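PDB 7CMA: A151R from African swine fever virus Georgia 2007/1, which is a zinc-binding non-structural viral protein of unestablished biochemical role, possibly an oxygenase. Local coordinates for residues T30-K36 / N89-G95. Numbering follows the deposited sequence.
Sequences TILLLTK and NNKIWSG
Leu32 and Trp93 face each other as a hydrogen-bonded antiparallel pair, and their side chains leave the sheet side by side. Leu32 N reaches Trp93 O over 2.7 Å and Trp93 N returns to Leu32 O. Leu32 CB meets Trp93 CB at 4.0 Å. Trp93 CB also sits 4.1 Å from Leu34 CD1, so the stem of the tryptophan fills the notch between the two leucines. Trp93 holds CG anti to the backbone N (chi1 176°), which leads the indole away from strand 30-35, and Leu32 CD1 approaches its CD1 corner obliquely.

On the other face, Ile31, Leu33 and Ile92 make the complementary relief. Ile31 CG2 rests 3.9 Å from Ile92 CB, and the CD1 methyls of the two isoleucines approach each other. Leu33 CG approaches Ile92 CG2 more loosely, at 4.3 Å. Ile92 thus projects into the dip between Ile31 and Leu33, alternate residues of strand 30-35. Ile92 CG1 stands between its backbone N and carbonyl carbon (chi1 61°), which brings CD1 to Ile31.

At the Thr35 end of the pairing the face turns polar: Thr35 OG1 donates to Asn90 OD1 at 2.8 Å, from above the amide plane, and Asn90 ND2 hydrogen-bonds Trp82 O. Beyond it Lys36 N binds Asn89 O, and the lysine chain runs alongside Asn89, bending at its end to a weak NZ to OD1 bond.

Strand 90-94 is the outermost strand of the five-stranded antiparallel sheet, though the backbone of Ile92 bonds on to Asn150 and Met152 beyond it. Strand 30-35 pairs on its other side with strand 38-46. Helices 3-28 and 72-84 cover the isoleucine face through Ile21, Leu25, Ile79 and Trp82, whereas Pro129, Phe132 and Ser153 lie against the Trp93 side chain.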
ATOM      1  N   THR A  30      22.156 -16.923   5.866  1.00 48.46           N
ATOM      2  CA  THR A  30      22.429 -16.593   7.292  1.00 43.44           C
ATOM      3  C   THR A  30      21.631 -15.355   7.707  1.00 39.16           C
ATOM      4  O   THR A  30      21.591 -14.379   6.938  1.00 50.34           O
ATOM      5  CB  THR A  30      23.936 -16.438   7.552  1.00 45.50           C
ATOM      6  OG1 THR A  30      24.113 -16.020   8.903  1.00 51.89           O
ATOM      7  CG2 THR A  30      24.609 -15.449   6.628  1.00 47.54           C
ATOM      8  N   ILE A  31      20.997 -15.428   8.879  1.00 41.76           N
ATOM      9  CA  ILE A  31      20.122 -14.363   9.448  1.00 41.44           C
ATOM     10  C   ILE A  31      20.408 -14.264  10.948  1.00 44.35           C
ATOM     11  O   ILE A  31      20.397 -15.316  11.631  1.00 38.80           O
ATOM     12  CB  ILE A  31      18.637 -14.658   9.169  1.00 42.72           C
ATOM     13  CG1 ILE A  31      18.306 -14.539   7.676  1.00 45.16           C
ATOM     14  CG2 ILE A  31      17.745 -13.769  10.021  1.00 44.05           C
ATOM     15  CD1 ILE A  31      16.860 -14.193   7.390  1.00 47.38           C
ATOM     16  N   LEU A  32      20.708 -13.053  11.416  1.00 43.94           N
ATOM     17  CA  LEU A  32      20.844 -12.723  12.856  1.00 44.85           C
ATOM     18  C   LEU A  32      19.514 -12.167  13.375  1.00 41.15           C
ATOM     19  O   LEU A  32      18.906 -11.328  12.682  1.00 40.56           O
ATOM     20  CB  LEU A  32      21.983 -11.711  13.022  1.00 43.97           C
ATOM     21  CG  LEU A  32      23.376 -12.232  12.673  1.00 48.42           C
ATOM     22  CD1 LEU A  32      24.416 -11.121  12.765  1.00 49.47           C
ATOM     23  CD2 LEU A  32      23.761 -13.398  13.570  1.00 50.78           C
ATOM     24  N   LEU A  33      19.051 -12.677  14.516  1.00 36.30           N
ATOM     25  CA  LEU A  33      17.839 -12.183  15.215  1.00 39.21           C
ATOM     26  C   LEU A  33      18.262 -11.243  16.349  1.00 46.80           C
ATOM     27  O   LEU A  33      19.141 -11.634  17.145  1.00 47.00           O
ATOM     28  CB  LEU A  33      17.054 -13.388  15.744  1.00 45.71           C
ATOM     29  CG  LEU A  33      16.285 -14.189  14.689  1.00 46.09           C
ATOM     30  CD1 LEU A  33      17.218 -15.094  13.900  1.00 51.06           C
ATOM     31  CD2 LEU A  33      15.178 -15.009  15.333  1.00 46.73           C
ATOM     32  N   LEU A  34      17.761 -10.004  16.334  1.00 40.90           N
ATOM     33  CA  LEU A  34      18.142  -8.959  17.321  1.00 36.46           C
ATOM     34  C   LEU A  34      16.899  -8.518  18.111  1.00 43.44           C
ATOM     35  O   LEU A  34      15.839  -8.297  17.483  1.00 47.62           O
ATOM     36  CB  LEU A  34      18.796  -7.787  16.582  1.00 36.82           C
ATOM     37  CG  LEU A  34      20.171  -8.076  15.979  1.00 43.91           C
ATOM     38  CD1 LEU A  34      20.051  -8.432  14.504  1.00 42.40           C
ATOM     39  CD2 LEU A  34      21.114  -6.892  16.169  1.00 44.49           C
ATOM     40  N   THR A  35      17.026  -8.424  19.437  1.00 43.53           N
ATOM     41  CA  THR A  35      16.002  -7.839  20.346  1.00 43.17           C
ATOM     42  C   THR A  35      16.605  -6.616  21.058  1.00 41.94           C
ATOM     43  O   THR A  35      17.712  -6.748  21.608  1.00 41.48           O
ATOM     44  CB  THR A  35      15.463  -8.895  21.322  1.00 45.81           C
ATOM     45  OG1 THR A  35      14.769  -9.894  20.575  1.00 45.17           O
ATOM     46  CG2 THR A  35      14.520  -8.317  22.357  1.00 49.42           C
ATOM     47  N   LYS A  36      16.046  -5.430  20.793  1.00 40.54           N
ATOM     48  CA  LYS A  36      16.615  -4.117  21.204  1.00 43.49           C
ATOM     49  C   LYS A  36      18.076  -4.033  20.746  1.00 39.20           C
ATOM     50  O   LYS A  36      18.902  -3.488  21.495  1.00 44.67           O
ATOM     51  CB  LYS A  36      16.482  -3.941  22.720  1.00 52.81           C
ATOM     52  CG  LYS A  36      15.049  -3.913  23.235  1.00 56.24           C
ATOM     53  CD  LYS A  36      14.947  -3.693  24.730  1.00 60.77           C
ATOM     54  CE  LYS A  36      13.534  -3.396  25.193  1.00 64.03           C
ATOM     55  NZ  LYS A  36      12.860  -2.412  24.312  1.00 70.29           N
ATOM     56  N   ASN A  89      10.833  -4.202  18.700  1.00 50.18           N
ATOM     57  CA  ASN A  89      12.132  -4.534  19.347  1.00 47.91           C
ATOM     58  C   ASN A  89      12.812  -5.683  18.602  1.00 37.65           C
ATOM     59  O   ASN A  89      14.020  -5.846  18.784  1.00 41.03           O
ATOM     60  CB  ASN A  89      11.959  -4.852  20.831  1.00 50.36           C
ATOM     61  CG  ASN A  89      11.322  -3.711  21.592  1.00 58.65           C
ATOM     62  OD1 ASN A  89      11.692  -2.557  21.403  1.00 59.86           O
ATOM     63  ND2 ASN A  89      10.296  -4.011  22.369  1.00 59.32           N
ATOM     64  N   ASN A  90      12.058  -6.459  17.820  1.00 37.75           N
ATOM     65  CA  ASN A  90      12.557  -7.695  17.157  1.00 36.20           C
ATOM     66  C   ASN A  90      12.853  -7.394  15.686  1.00 40.25           C
ATOM     67  O   ASN A  90      11.896  -7.183  14.900  1.00 37.64           O
ATOM     68  CB  ASN A  90      11.580  -8.862  17.309  1.00 39.47           C
ATOM     69  CG  ASN A  90      11.559  -9.436  18.711  1.00 36.56           C
ATOM     70  OD1 ASN A  90      12.355  -9.035  19.567  1.00 37.07           O
ATOM     71  ND2 ASN A  90      10.740 -10.455  18.919  1.00 35.79           N
ATOM     72  N   LYS A  91      14.136  -7.343  15.337  1.00 34.14           N
ATOM     73  CA  LYS A  91      14.598  -7.072  13.953  1.00 34.83           C
ATOM     74  C   LYS A  91      15.558  -8.174  13.532  1.00 37.72           C
ATOM     75  O   LYS A  91      16.108  -8.843  14.417  1.00 44.28           O
ATOM     76  CB  LYS A  91      15.257  -5.696  13.873  1.00 35.21           C
ATOM     77  CG  LYS A  91      14.327  -4.525  14.124  1.00 42.03           C
ATOM     78  CD  LYS A  91      14.958  -3.190  13.812  1.00 45.89           C
ATOM     79  CE  LYS A  91      14.141  -2.018  14.308  1.00 51.15           C
ATOM     80  NZ  LYS A  91      14.763  -0.729  13.932  1.00 52.49           N
ATOM     81  N   ILE A  92      15.788  -8.318  12.227  1.00 38.18           N
ATOM     82  CA  ILE A  92      16.680  -9.379  11.700  1.00 37.87           C
ATOM     83  C   ILE A  92      17.734  -8.738  10.795  1.00 38.70           C
ATOM     84  O   ILE A  92      17.431  -7.716  10.141  1.00 36.70           O
ATOM     85  CB  ILE A  92      15.870 -10.475  10.981  1.00 40.65           C
ATOM     86  CG1 ILE A  92      15.097  -9.924   9.780  1.00 42.84           C
ATOM     87  CG2 ILE A  92      14.954 -11.187  11.965  1.00 36.22           C
ATOM     88  CD1 ILE A  92      14.784 -10.966   8.734  1.00 41.97           C
ATOM     89  N   TRP A  93      18.945  -9.288  10.822  1.00 42.02           N
ATOM     90  CA  TRP A  93      20.026  -8.932   9.871  1.00 40.48           C
ATOM     91  C   TRP A  93      20.264 -10.109   8.921  1.00 38.27           C
ATOM     92  O   TRP A  93      20.556 -11.202   9.412  1.00 42.59           O
ATOM     93  CB  TRP A  93      21.298  -8.556  10.638  1.00 37.83           C
ATOM     94  CG  TRP A  93      22.470  -8.285   9.751  1.00 40.90           C
ATOM     95  CD1 TRP A  93      23.335  -9.206   9.236  1.00 37.57           C
ATOM     96  CD2 TRP A  93      22.859  -7.014   9.197  1.00 40.81           C
ATOM     97  NE1 TRP A  93      24.240  -8.594   8.410  1.00 41.20           N
ATOM     98  CE2 TRP A  93      23.939  -7.261   8.322  1.00 41.04           C
ATOM     99  CE3 TRP A  93      22.359  -5.710   9.295  1.00 41.48           C
ATOM    100  CZ2 TRP A  93      24.580  -6.236   7.626  1.00 43.85           C
ATOM    101  CZ3 TRP A  93      22.992  -4.700   8.607  1.00 44.95           C
ATOM    102  CH2 TRP A  93      24.086  -4.963   7.783  1.00 45.85           C
ATOM    103  N   SER A  94      20.221  -9.870   7.612  1.00 37.53           N
ATOM    104  CA  SER A  94      20.501 -10.941   6.620  1.00 46.01           C
ATOM    105  C   SER A  94      21.886 -10.737   5.998  1.00 44.39           C
ATOM    106  O   SER A  94      22.140  -9.641   5.462  1.00 43.75           O
ATOM    107  CB  SER A  94      19.436 -11.009   5.566  1.00 46.75           C
ATOM    108  OG  SER A  94      19.689 -12.090   4.679  1.00 50.42           O
ATOM    109  N   GLY A  95      22.680 -11.807   5.946  1.00 44.79           N
ATOM    110  CA  GLY A  95      23.965 -11.851   5.223  1.00 50.75           C
ATOM    111  C   GLY A  95      25.149 -11.722   6.169  1.00 51.19           C
ATOM    112  O   GLY A  95      24.944 -11.835   7.390  1.00 45.74           O
TER